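Local coordinates for glycosylation Associate Protein 1 (Streptococcus agalactiae serotype V, PDB 6OYC) that probably serves the accessory Sec system as one of its Asp-family components, acting in a complex with its partner proteins in the secretion of glycosylated proteins, at residues F31-T34 / I35-K39; K39-Y43 / A44-S48. All coordinates share one frame; numbering follows the deposited sequence.

Contact 1: residues F31-T34 / I35-K39; sequences FDDT and INQMK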
loop_
_atom_site.group_PDB
_atom_site.type_symbol
_atom_site.label_atom_id
_atom_site.label_comp_id
_atom_site.label_asym_id
_atom_site.label_seq_id
_atom_site.Cartn_x
_atom_site.Cartn_y
_atom_site.Cartn_z
ATOM N N PHE A 31 -1.193 1.403 1.995
ATOM C CA PHE A 31 -1.472 2.406 3.021
ATOM C C PHE A 31 -0.186 2.859 3.715
ATOM O O PHE A 31 0.627 2.032 4.131
ATOM C CB PHE A 31 -2.453 1.817 4.042
ATOM C CG PHE A 31 -2.773 2.740 5.174
ATOM C CD1 PHE A 31 -3.779 3.692 5.042
ATOM C CD2 PHE A 31 -2.037 2.698 6.349
ATOM C CE1 PHE A 31 -4.061 4.572 6.075
ATOM C CE2 PHE A 31 -2.315 3.574 7.390
ATOM C CZ PHE A 31 -3.333 4.512 7.253
ATOM N N ASP A 32 0.016 4.172 3.828
ATOM C CA ASP A 32 1.243 4.643 4.468
ATOM C C ASP A 32 0.981 5.975 5.157
ATOM O O ASP A 32 -0.164 6.431 5.248
ATOM C CB ASP A 32 2.392 4.725 3.458
ATOM C CG ASP A 32 2.251 5.886 2.476
ATOM O OD1 ASP A 32 1.262 6.645 2.537
ATOM O OD2 ASP A 32 3.148 6.038 1.619
ATOM N N ASP A 33 2.069 6.618 5.602
ATOM C CA ASP A 33 1.958 7.842 6.390
ATOM C C ASP A 33 1.299 8.975 5.610
ATOM O O ASP A 33 0.555 9.777 6.191
ATOM C CB ASP A 33 3.342 8.252 6.917
ATOM C CG ASP A 33 4.405 8.356 5.809
ATOM O OD1 ASP A 33 4.358 7.544 4.849
ATOM O OD2 ASP A 33 5.294 9.249 5.907
ATOM N N THR A 34 1.535 9.064 4.301
ATOM C CA THR A 34 0.909 10.142 3.545
ATOM C C THR A 34 -0.604 9.992 3.522
ATOM O O THR A 34 -1.333 10.976 3.699
ATOM C CB THR A 34 1.457 10.182 2.124
ATOM O OG1 THR A 34 2.880 10.310 2.163
ATOM C CG2 THR A 34 0.847 11.363 1.342
ATOM N N ILE A 35 -1.098 8.770 3.288
ATOM C CA ILE A 35 -2.543 8.539 3.309
ATOM C C ILE A 35 -3.105 8.924 4.667
ATOM O O ILE A 35 -4.092 9.662 4.779
ATOM C CB ILE A 35 -2.866 7.067 2.985
ATOM C CG1 ILE A 35 -2.265 6.632 1.637
ATOM C CG2 ILE A 35 -4.381 6.819 3.128
ATOM C CD1 ILE A 35 -2.980 7.171 0.455
ATOM N N ASN A 36 -2.483 8.409 5.721
ATOM C CA ASN A 36 -2.965 8.671 7.065
ATOM C C ASN A 36 -2.995 10.169 7.353
ATOM O O ASN A 36 -3.982 10.686 7.891
ATOM C CB ASN A 36 -2.078 7.923 8.056
ATOM C CG ASN A 36 -2.280 8.389 9.461
ATOM O OD1 ASN A 36 -1.687 9.386 9.888
ATOM N ND2 ASN A 36 -3.146 7.692 10.190
ATOM N N GLN A 37 -1.936 10.888 6.953
ATOM C CA GLN A 37 -1.836 12.307 7.277
ATOM C C GLN A 37 -2.777 13.145 6.428
ATOM O O GLN A 37 -3.351 14.123 6.917
ATOM C CB GLN A 37 -0.389 12.786 7.115
ATOM C CG GLN A 37 0.507 12.241 8.219
ATOM C CD GLN A 37 1.971 12.178 7.845
ATOM O OE1 GLN A 37 2.425 12.869 6.926
ATOM N NE2 GLN A 37 2.727 11.358 8.571
ATOM N N MET A 38 -2.944 12.801 5.152
ATOM C CA MET A 38 -3.853 13.621 4.358
ATOM C C MET A 38 -5.295 13.455 4.805
ATOM O O MET A 38 -6.074 14.413 4.740
ATOM C CB MET A 38 -3.746 13.286 2.884
ATOM C CG MET A 38 -4.618 14.205 2.045
ATOM S SD MET A 38 -3.854 14.485 0.453
ATOM C CE MET A 38 -2.827 13.023 0.454
ATOM N N LYS A 39 -5.666 12.251 5.251
ATOM C CA LYS A 39 -7.012 12.026 5.756
ATOM C C LYS A 39 -7.293 12.910 6.963
ATOM O O LYS A 39 -8.342 13.552 7.039
ATOM C CB LYS A 39 -7.206 10.548 6.115
ATOM C CG LYS A 39 -7.396 9.603 4.923
ATOM C CD LYS A 39 -8.880 9.323 4.626
ATOM C CE LYS A 39 -9.534 10.507 3.926
ATOM N NZ LYS A 39 -10.763 10.181 3.152
HETATM O O HOH W 1 3.999 11.968 4.852
HETATM O O HOH W 2 1.273 9.492 9.576
#

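Contact 2: residues K39-Y43 / A44-S48; sequences KMFDY and AGKES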
loop_
_atom_site.group_PDB
_atom_site.type_symbol
_atom_site.label_atom_id
_atom_site.label_comp_id
_atom_site.label_asym_id
_atom_site.label_seq_id
_atom_site.Cartn_x
_atom_site.Cartn_y
_atom_site.Cartn_z
ATOM N N LYS A 39 -5.666 12.251 5.251
ATOM C CA LYS A 39 -7.012 12.026 5.756
ATOM C C LYS A 39 -7.293 12.910 6.963
ATOM O O LYS A 39 -8.342 13.552 7.039
ATOM C CB LYS A 39 -7.206 10.548 6.115
ATOM C CG LYS A 39 -7.396 9.603 4.923
ATOM C CD LYS A 39 -8.880 9.323 4.626
ATOM C CE LYS A 39 -9.534 10.507 3.926
ATOM N NZ LYS A 39 -10.763 10.181 3.152
ATOM N N MET A 40 -6.354 12.965 7.914
ATOM C CA MET A 40 -6.609 13.717 9.137
ATOM C C MET A 40 -6.538 15.218 8.903
ATOM O O MET A 40 -7.246 15.979 9.576
ATOM C CB MET A 40 -5.641 13.299 10.238
ATOM C CG MET A 40 -4.195 13.479 9.917
ATOM S SD MET A 40 -3.299 13.791 11.454
ATOM C CE MET A 40 -2.922 12.153 12.020
ATOM N N PHE A 41 -5.711 15.670 7.958
ATOM C CA PHE A 41 -5.799 17.074 7.581
ATOM C C PHE A 41 -7.139 17.371 6.927
ATOM O O PHE A 41 -7.680 18.467 7.103
ATOM C CB PHE A 41 -4.636 17.465 6.666
ATOM C CG PHE A 41 -3.391 17.813 7.418
ATOM C CD1 PHE A 41 -2.736 16.855 8.164
ATOM C CD2 PHE A 41 -2.906 19.112 7.428
ATOM C CE1 PHE A 41 -1.606 17.172 8.884
ATOM C CE2 PHE A 41 -1.772 19.440 8.152
ATOM C CZ PHE A 41 -1.113 18.472 8.873
ATOM N N ASP A 42 -7.691 16.398 6.191
ATOM C CA ASP A 42 -9.024 16.539 5.608
ATOM C C ASP A 42 -10.094 16.606 6.692
ATOM O O ASP A 42 -10.920 17.527 6.706
ATOM C CB ASP A 42 -9.316 15.364 4.663
ATOM C CG ASP A 42 -8.729 15.565 3.272
ATOM O OD1 ASP A 42 -8.013 16.571 3.076
ATOM O OD2 ASP A 42 -8.989 14.725 2.380
ATOM N N TYR A 43 -10.111 15.612 7.587
ATOM C CA TYR A 43 -10.981 15.640 8.757
ATOM C C TYR A 43 -10.855 16.956 9.505
ATOM O O TYR A 43 -11.832 17.433 10.099
ATOM C CB TYR A 43 -10.633 14.492 9.712
ATOM C CG TYR A 43 -10.947 13.103 9.205
ATOM C CD1 TYR A 43 -11.978 12.886 8.297
ATOM C CD2 TYR A 43 -10.220 12.004 9.645
ATOM C CE1 TYR A 43 -12.272 11.609 7.838
ATOM C CE2 TYR A 43 -10.494 10.731 9.184
ATOM C CZ TYR A 43 -11.525 10.539 8.287
ATOM O OH TYR A 43 -11.817 9.279 7.836
ATOM N N ALA A 44 -9.655 17.547 9.505
ATOM C CA ALA A 44 -9.400 18.782 10.221
ATOM C C ALA A 44 -9.758 20.004 9.400
ATOM O O ALA A 44 -9.602 21.126 9.891
ATOM C CB ALA A 44 -7.932 18.860 10.649
ATOM N N GLY A 45 -10.215 19.817 8.164
ATOM C CA GLY A 45 -10.620 20.944 7.346
ATOM C C GLY A 45 -9.503 21.766 6.743
ATOM O O GLY A 45 -9.767 22.873 6.265
ATOM N N LYS A 46 -8.270 21.266 6.721
ATOM C CA LYS A 46 -7.175 22.012 6.109
ATOM C C LYS A 46 -7.205 21.900 4.589
ATOM O O LYS A 46 -7.638 20.895 4.020
ATOM C CB LYS A 46 -5.827 21.517 6.635
ATOM C CG LYS A 46 -5.723 21.552 8.156
ATOM C CD LYS A 46 -6.320 22.843 8.697
ATOM C CE LYS A 46 -5.552 23.351 9.889
ATOM N NZ LYS A 46 -6.274 23.154 11.161
ATOM N N GLU A 47 -6.754 22.959 3.935
ATOM C CA GLU A 47 -6.559 22.943 2.495
ATOM C C GLU A 47 -5.259 22.210 2.189
ATOM O O GLU A 47 -4.223 22.494 2.794
ATOM C CB GLU A 47 -6.516 24.374 1.957
ATOM C CG GLU A 47 -7.372 24.622 0.720
ATOM C CD GLU A 47 -8.861 24.376 0.953
ATOM O OE1 GLU A 47 -9.432 23.509 0.254
ATOM O OE2 GLU A 47 -9.466 25.050 1.823
ATOM N N SER A 48 -5.310 21.244 1.278
ATOM C CA SER A 48 -4.102 20.490 0.998
ATOM C C SER A 48 -4.133 19.955 -0.423
ATOM O O SER A 48 -5.188 19.858 -1.053
ATOM C CB SER A 48 -3.906 19.352 1.998
ATOM O OG SER A 48 -5.008 18.492 1.975
HETATM O O HOH W 3 -6.707 18.562 4.011
#

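Contact 1: residues F31-T34 / I35-K39
With chi1 at 73°, the carboxylate of D32 sits between its own backbone N and carbonyl carbon, and from there OD1 turns back over the start of helix 33-43. I35 N donates to this oxygen at 3.3 Å with an N-H...O angle of 167°, meeting OD1 nearly in line with its C-O bond. T34 N adds a weak, strongly bent bond to the same atom, so OD1 takes up two amides of the first turn. The backbone O of D32 receives N36 N at 3.1 Å and opens the helical series that Q37 N and M38 N continue.

CG of F31 is anti to its backbone N (chi1 178°), which swings the ring obliquely across I35 and N36: CD1 lies 3.7 Å from I35 CG2, and CZ touches N36 CB at the same distance. The ring plane stands nearly perpendicular to the N36 amide, whose ND2 donates to F303 O.

A polar face is knit by water. Water 1 donates to Q37 OE1 (2.8 Å) and D33 OD2. Water 2 accepts from Q37 NE2 and donates to N36 OD1 (3.0 Å). S254 OG bonds both D33 OD2 and Q37 NE2, while R259 forms a salt bridge with D33 OD1. The two OD1 bonds, at residues two and three beyond D32, identify an aspartate N-cap at the buried start of helix 33-43, in the N-terminal parallel-sheet domain.

Contact 2: residues K39-Y43 / A44-S48
G45 N and K46 N reach back into the last turn of helix 33-43, where the chain leaves it through a Schellman motif centred on G45. The backbone evidence is two bonds and a positive phi. K46 N donates to F41 O at 2.9 Å, the long-span bond of the motif, with an N-H...O angle of 155°. G45 N turns to D42 O at 2.8 Å, approaching from well above the carbonyl plane, 64° out of it. G45 makes the reversal with its positive phi, and K46 is already extended. Separately, A44 N still finds M40 O as the last helical bond, more bent than that of K46.

Apolar contact follows the same path. F41 CG lies anti to its own carbonyl carbon (chi1 -84°), setting the ring beside K46 CB and CG. The K46 chain passes F41 obliquely, its CG 3.8 Å from ring atom CD2, so the aliphatic part packs where the backbone bond to F41 O brings the two residues together. F41 in turn meets F2 and F4 of strand 2-5 in edge-to-face pairs and touches V507 of helix 505-512. Within the helix, K39 O lies 3.4 Å above one face of the Y43 ring, offset toward its rim; the hydroxyl of Y43 bonds T305 OG1.

The polar bridge is made through solvent. Water 3 joins D42 to the departing chain, donating to D42 OD1 (2.6 Å) and to K46 O. The same water accepts from S48 OG at 2.7 Å.

In the fold
Contacts 1 and 2 lie at the two ends of helix 33-43, with centres 11 Å apart; they share K39 and otherwise do not touch. The centre of contact 1, wholly buried, lies about 10 Å from the centre of the chain, whereas the centre of contact 2, partly buried, lies about 21 Å from it. The chain then enters strand 48-52, next to strand 2-5 in the seven-stranded parallel sheet, so the helix is the crossover of a beta-alpha-beta unit in a domain consistent with the GT-B clan. A bound glycerol, probably from crystallisation, lies about 4 Å from the D32 side chain, which places a possible pocket at the N-terminal end of the helix.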